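Local coordinates for protein arginase (Thermus thermophilus, PDB 2EF5) that probably hydrolyses L-arginine to L-ornithine and urea, using two manganese ions per subunit, at residues 135-147 and 153-165. Sequence-based numbering, arbitrary orientation.
Sequences HGMPLAVLSGLGH and VFRAVDPKDVVLV
The carbonyl of L142, at the C-terminal end of helix 138-142, takes two backbone hydrogen bonds from the chain that leaves helix 148-154. A156 N lies 2.9 Å from L142 O with a nearly straight N-H...O (174°), and V157 N lies 3.0 Å from the same oxygen, 29° out of the carbonyl plane. One oxygen thus fixes two successive peptides. A CA-H...O contact returns the other way, S143 CA to V157 O (3.5 Å).

The helix ends in a Schellman motif at G144, whose CA lies 3.5 Å from R155 CD; the arginine's aliphatic part runs over a position where a CB would collide with it.

Apolar contacts form two groups. V141 CG1 meets F154 CB at 3.9 Å, the two side chains lying side by side. L139, with CG anti to the backbone N (chi1 -173°), extends tip to tip toward strand 162-167, its CD2 3.7 Å from L164 CD2 and also against V162 CG1.

S143 turns OG back to L139 O (3.0 Å), while its CB packs on P159 CG. The same OG lies 4.0 Å from V157 CG1. With an alanine here, L139 O would probably lose its hydroxyl partner, and V157 CG1 the oxygen packed against it.

The carbonyls of L142 and L139 thus find donors at the helix end, while aliphatic groups join the helix to the parallel sheet of the arginase fold, L139 lying beside the manganese ligand D122.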
loop_
_atom_site.group_PDB
_atom_site.type_symbol
_atom_site.label_atom_id
_atom_site.label_comp_id
_atom_site.label_asym_id
_atom_site.label_seq_id
_atom_site.Cartn_x
_atom_site.Cartn_y
_atom_site.Cartn_z
ATOM N N HIS A 135 10.926 14.127 -32.911
ATOM C CA HIS A 135 11.354 14.916 -31.764
ATOM C C HIS A 135 10.732 14.426 -30.459
ATOM O O HIS A 135 10.950 15.005 -29.394
ATOM C CB HIS A 135 11.081 16.412 -31.991
ATOM C CG HIS A 135 9.679 16.732 -32.411
ATOM N ND1 HIS A 135 8.593 16.564 -31.580
ATOM C CD2 HIS A 135 9.197 17.279 -33.555
ATOM C CE1 HIS A 135 7.503 16.998 -32.190
ATOM N NE2 HIS A 135 7.843 17.438 -33.389
ATOM N N GLY A 136 9.973 13.339 -30.553
ATOM C CA GLY A 136 9.357 12.755 -29.377
ATOM C C GLY A 136 10.017 11.417 -29.083
ATOM O O GLY A 136 9.524 10.635 -28.274
ATOM N N MET A 137 11.147 11.153 -29.740
ATOM C CA MET A 137 11.874 9.893 -29.561
ATOM C C MET A 137 13.396 10.002 -29.349
ATOM O O MET A 137 14.053 8.982 -29.141
ATOM C CB MET A 137 11.661 8.983 -30.783
ATOM C CG MET A 137 10.364 9.183 -31.545
ATOM S SD MET A 137 10.317 8.193 -33.070
ATOM C CE MET A 137 8.571 7.798 -33.155
ATOM N N PRO A 138 13.970 11.220 -29.362
ATOM C CA PRO A 138 15.426 11.314 -29.183
ATOM C C PRO A 138 16.080 10.629 -27.989
ATOM O O PRO A 138 17.143 10.027 -28.136
ATOM C CB PRO A 138 15.679 12.821 -29.200
ATOM C CG PRO A 138 14.445 13.369 -28.584
ATOM C CD PRO A 138 13.360 12.561 -29.268
ATOM N N LEU A 139 15.475 10.730 -26.808
ATOM C CA LEU A 139 16.071 10.109 -25.634
ATOM C C LEU A 139 16.033 8.593 -25.754
ATOM O O LEU A 139 16.946 7.912 -25.308
ATOM C CB LEU A 139 15.361 10.557 -24.350
ATOM C CG LEU A 139 16.017 10.104 -23.033
ATOM C CD1 LEU A 139 17.496 10.465 -23.030
ATOM C CD2 LEU A 139 15.317 10.766 -21.856
ATOM N N ALA A 140 14.970 8.067 -26.350
ATOM C CA ALA A 140 14.858 6.623 -26.538
ATOM C C ALA A 140 15.995 6.211 -27.466
ATOM O O ALA A 140 16.785 5.330 -27.140
ATOM C CB ALA A 140 13.516 6.273 -27.157
ATOM N N VAL A 141 16.084 6.872 -28.617
ATOM C CA VAL A 141 17.131 6.588 -29.592
ATOM C C VAL A 141 18.507 6.607 -28.928
ATOM O O VAL A 141 19.288 5.664 -29.066
ATOM C CB VAL A 141 17.120 7.629 -30.738
ATOM C CG1 VAL A 141 18.332 7.436 -31.637
ATOM C CG2 VAL A 141 15.843 7.495 -31.544
ATOM N N LEU A 142 18.809 7.684 -28.210
ATOM C CA LEU A 142 20.095 7.795 -27.532
ATOM C C LEU A 142 20.311 6.610 -26.605
ATOM O O LEU A 142 21.448 6.195 -26.371
ATOM C CB LEU A 142 20.166 9.092 -26.723
ATOM C CG LEU A 142 20.359 10.375 -27.533
ATOM C CD1 LEU A 142 20.077 11.587 -26.652
ATOM C CD2 LEU A 142 21.789 10.432 -28.080
ATOM N N SER A 143 19.218 6.070 -26.077
ATOM C CA SER A 143 19.292 4.929 -25.171
ATOM C C SER A 143 19.329 3.602 -25.925
ATOM O O SER A 143 19.355 2.534 -25.308
ATOM C CB SER A 143 18.103 4.938 -24.208
ATOM O OG SER A 143 18.158 6.064 -23.347
ATOM N N GLY A 144 19.326 3.678 -27.254
ATOM C CA GLY A 144 19.376 2.477 -28.070
ATOM C C GLY A 144 18.047 1.839 -28.431
ATOM O O GLY A 144 18.016 0.688 -28.856
ATOM N N LEU A 145 16.954 2.577 -28.269
ATOM C CA LEU A 145 15.623 2.063 -28.588
ATOM C C LEU A 145 14.991 2.886 -29.704
ATOM O O LEU A 145 14.995 4.115 -29.653
ATOM C CB LEU A 145 14.716 2.131 -27.355
ATOM C CG LEU A 145 15.155 1.398 -26.084
ATOM C CD1 LEU A 145 14.256 1.818 -24.937
ATOM C CD2 LEU A 145 15.097 -0.113 -26.295
ATOM N N GLY A 146 14.443 2.209 -30.709
ATOM C CA GLY A 146 13.804 2.920 -31.799
ATOM C C GLY A 146 14.239 2.475 -33.180
ATOM O O GLY A 146 14.817 1.399 -33.351
ATOM N N HIS A 147 13.969 3.315 -34.170
ATOM C CA HIS A 147 14.310 3.004 -35.545
ATOM C C HIS A 147 15.800 2.740 -35.716
ATOM O O HIS A 147 16.634 3.520 -35.264
ATOM C CB HIS A 147 13.894 4.149 -36.464
ATOM C CG HIS A 147 13.857 3.770 -37.907
ATOM N ND1 HIS A 147 12.692 3.454 -38.565
ATOM C CD2 HIS A 147 14.856 3.610 -38.813
ATOM C CE1 HIS A 147 12.967 3.115 -39.813
ATOM N NE2 HIS A 147 14.276 3.202 -39.985
ATOM N N VAL A 153 23.530 5.041 -35.473
ATOM C CA VAL A 153 24.520 6.108 -35.426
ATOM C C VAL A 153 24.390 7.057 -34.235
ATOM O O VAL A 153 25.295 7.854 -33.981
ATOM C CB VAL A 153 24.495 6.953 -36.719
ATOM C CG1 VAL A 153 24.973 6.115 -37.898
ATOM C CG2 VAL A 153 23.088 7.477 -36.972
ATOM N N PHE A 154 23.284 6.980 -33.499
ATOM C CA PHE A 154 23.102 7.878 -32.362
ATOM C C PHE A 154 23.035 7.243 -30.976
ATOM O O PHE A 154 23.029 7.964 -29.974
ATOM C CB PHE A 154 21.869 8.757 -32.580
ATOM C CG PHE A 154 21.927 9.575 -33.841
ATOM C CD1 PHE A 154 23.039 10.355 -34.119
ATOM C CD2 PHE A 154 20.883 9.540 -34.762
ATOM C CE1 PHE A 154 23.118 11.086 -35.296
ATOM C CE2 PHE A 154 20.950 10.268 -35.944
ATOM C CZ PHE A 154 22.067 11.042 -36.213
ATOM N N ARG A 155 22.982 5.916 -30.892
ATOM C CA ARG A 155 22.943 5.277 -29.577
ATOM C C ARG A 155 24.193 5.795 -28.872
ATOM O O ARG A 155 25.288 5.738 -29.434
ATOM C CB ARG A 155 22.999 3.749 -29.706
ATOM C CG ARG A 155 22.850 3.004 -28.379
ATOM C CD ARG A 155 22.680 1.498 -28.584
ATOM N NE ARG A 155 23.878 0.862 -29.131
ATOM C CZ ARG A 155 24.991 0.636 -28.440
ATOM N NH1 ARG A 155 25.068 0.995 -27.165
ATOM N NH2 ARG A 155 26.031 0.051 -29.026
ATOM N N ALA A 156 24.050 6.318 -27.658
ATOM C CA ALA A 156 25.223 6.851 -26.980
ATOM C C ALA A 156 25.183 6.859 -25.459
ATOM O O ALA A 156 26.151 7.268 -24.820
ATOM C CB ALA A 156 25.513 8.260 -27.493
ATOM N N VAL A 157 24.084 6.416 -24.866
ATOM C CA VAL A 157 24.011 6.404 -23.413
ATOM C C VAL A 157 23.272 5.188 -22.885
ATOM O O VAL A 157 22.351 4.684 -23.526
ATOM C CB VAL A 157 23.305 7.667 -22.875
ATOM C CG1 VAL A 157 21.835 7.637 -23.250
ATOM C CG2 VAL A 157 23.468 7.759 -21.360
ATOM N N ASP A 158 23.688 4.714 -21.717
ATOM C CA ASP A 158 23.037 3.574 -21.091
ATOM C C ASP A 158 21.845 4.146 -20.333
ATOM O O ASP A 158 21.983 5.139 -19.625
ATOM C CB ASP A 158 23.991 2.887 -20.112
ATOM C CG ASP A 158 23.412 1.610 -19.525
ATOM O OD1 ASP A 158 22.306 1.655 -18.944
ATOM O OD2 ASP A 158 24.068 0.553 -19.648
ATOM N N PRO A 159 20.664 3.527 -20.471
ATOM C CA PRO A 159 19.450 3.989 -19.791
ATOM C C PRO A 159 19.666 4.275 -18.309
ATOM O O PRO A 159 18.992 5.124 -17.726
ATOM C CB PRO A 159 18.471 2.836 -20.013
ATOM C CG PRO A 159 18.889 2.296 -21.339
ATOM C CD PRO A 159 20.400 2.294 -21.235
ATOM N N LYS A 160 20.610 3.564 -17.702
ATOM C CA LYS A 160 20.889 3.738 -16.285
ATOM C C LYS A 160 21.693 4.992 -15.975
ATOM O O LYS A 160 21.834 5.366 -14.811
ATOM C CB LYS A 160 21.600 2.496 -15.733
ATOM C CG LYS A 160 20.729 1.238 -15.804
ATOM C CD LYS A 160 21.375 0.042 -15.112
ATOM C CE LYS A 160 20.422 -1.146 -15.087
ATOM N NZ LYS A 160 20.999 -2.317 -14.361
ATOM N N ASP A 161 22.222 5.640 -17.010
ATOM C CA ASP A 161 22.988 6.863 -16.818
ATOM C C ASP A 161 22.153 8.054 -17.288
ATOM O O ASP A 161 22.688 9.105 -17.640
ATOM C CB ASP A 161 24.308 6.812 -17.588
ATOM C CG ASP A 161 25.217 5.688 -17.119
ATOM O OD1 ASP A 161 25.286 5.460 -15.895
ATOM O OD2 ASP A 161 25.873 5.046 -17.969
ATOM N N VAL A 162 20.834 7.872 -17.288
ATOM C CA VAL A 162 19.903 8.918 -17.704
ATOM C C VAL A 162 18.962 9.286 -16.560
ATOM O O VAL A 162 18.493 8.424 -15.825
ATOM C CB VAL A 162 19.034 8.469 -18.906
ATOM C CG1 VAL A 162 17.948 9.526 -19.199
ATOM C CG2 VAL A 162 19.909 8.257 -20.142
ATOM N N VAL A 163 18.701 10.578 -16.403
ATOM C CA VAL A 163 17.783 11.049 -15.372
ATOM C C VAL A 163 16.901 12.119 -15.997
ATOM O O VAL A 163 17.402 13.048 -16.624
ATOM C CB VAL A 163 18.523 11.665 -14.147
ATOM C CG1 VAL A 163 17.510 12.121 -13.112
ATOM C CG2 VAL A 163 19.470 10.642 -13.515
ATOM N N LEU A 164 15.590 11.958 -15.846
ATOM C CA LEU A 164 14.615 12.905 -16.368
ATOM C C LEU A 164 14.150 13.759 -15.195
ATOM O O LEU A 164 13.879 13.231 -14.116
ATOM C CB LEU A 164 13.416 12.162 -16.963
ATOM C CG LEU A 164 13.554 11.580 -18.371
ATOM C CD1 LEU A 164 12.450 10.557 -18.648
ATOM C CD2 LEU A 164 13.476 12.727 -19.374
ATOM N N VAL A 165 14.050 15.068 -15.407
ATOM C CA VAL A 165 13.618 15.977 -14.351
ATOM C C VAL A 165 12.571 16.952 -14.865
ATOM O O VAL A 165 12.772 17.601 -15.892
ATOM C CB VAL A 165 14.816 16.805 -13.792
ATOM C CG1 VAL A 165 14.347 17.703 -12.641
ATOM C CG2 VAL A 165 15.937 15.876 -13.328
#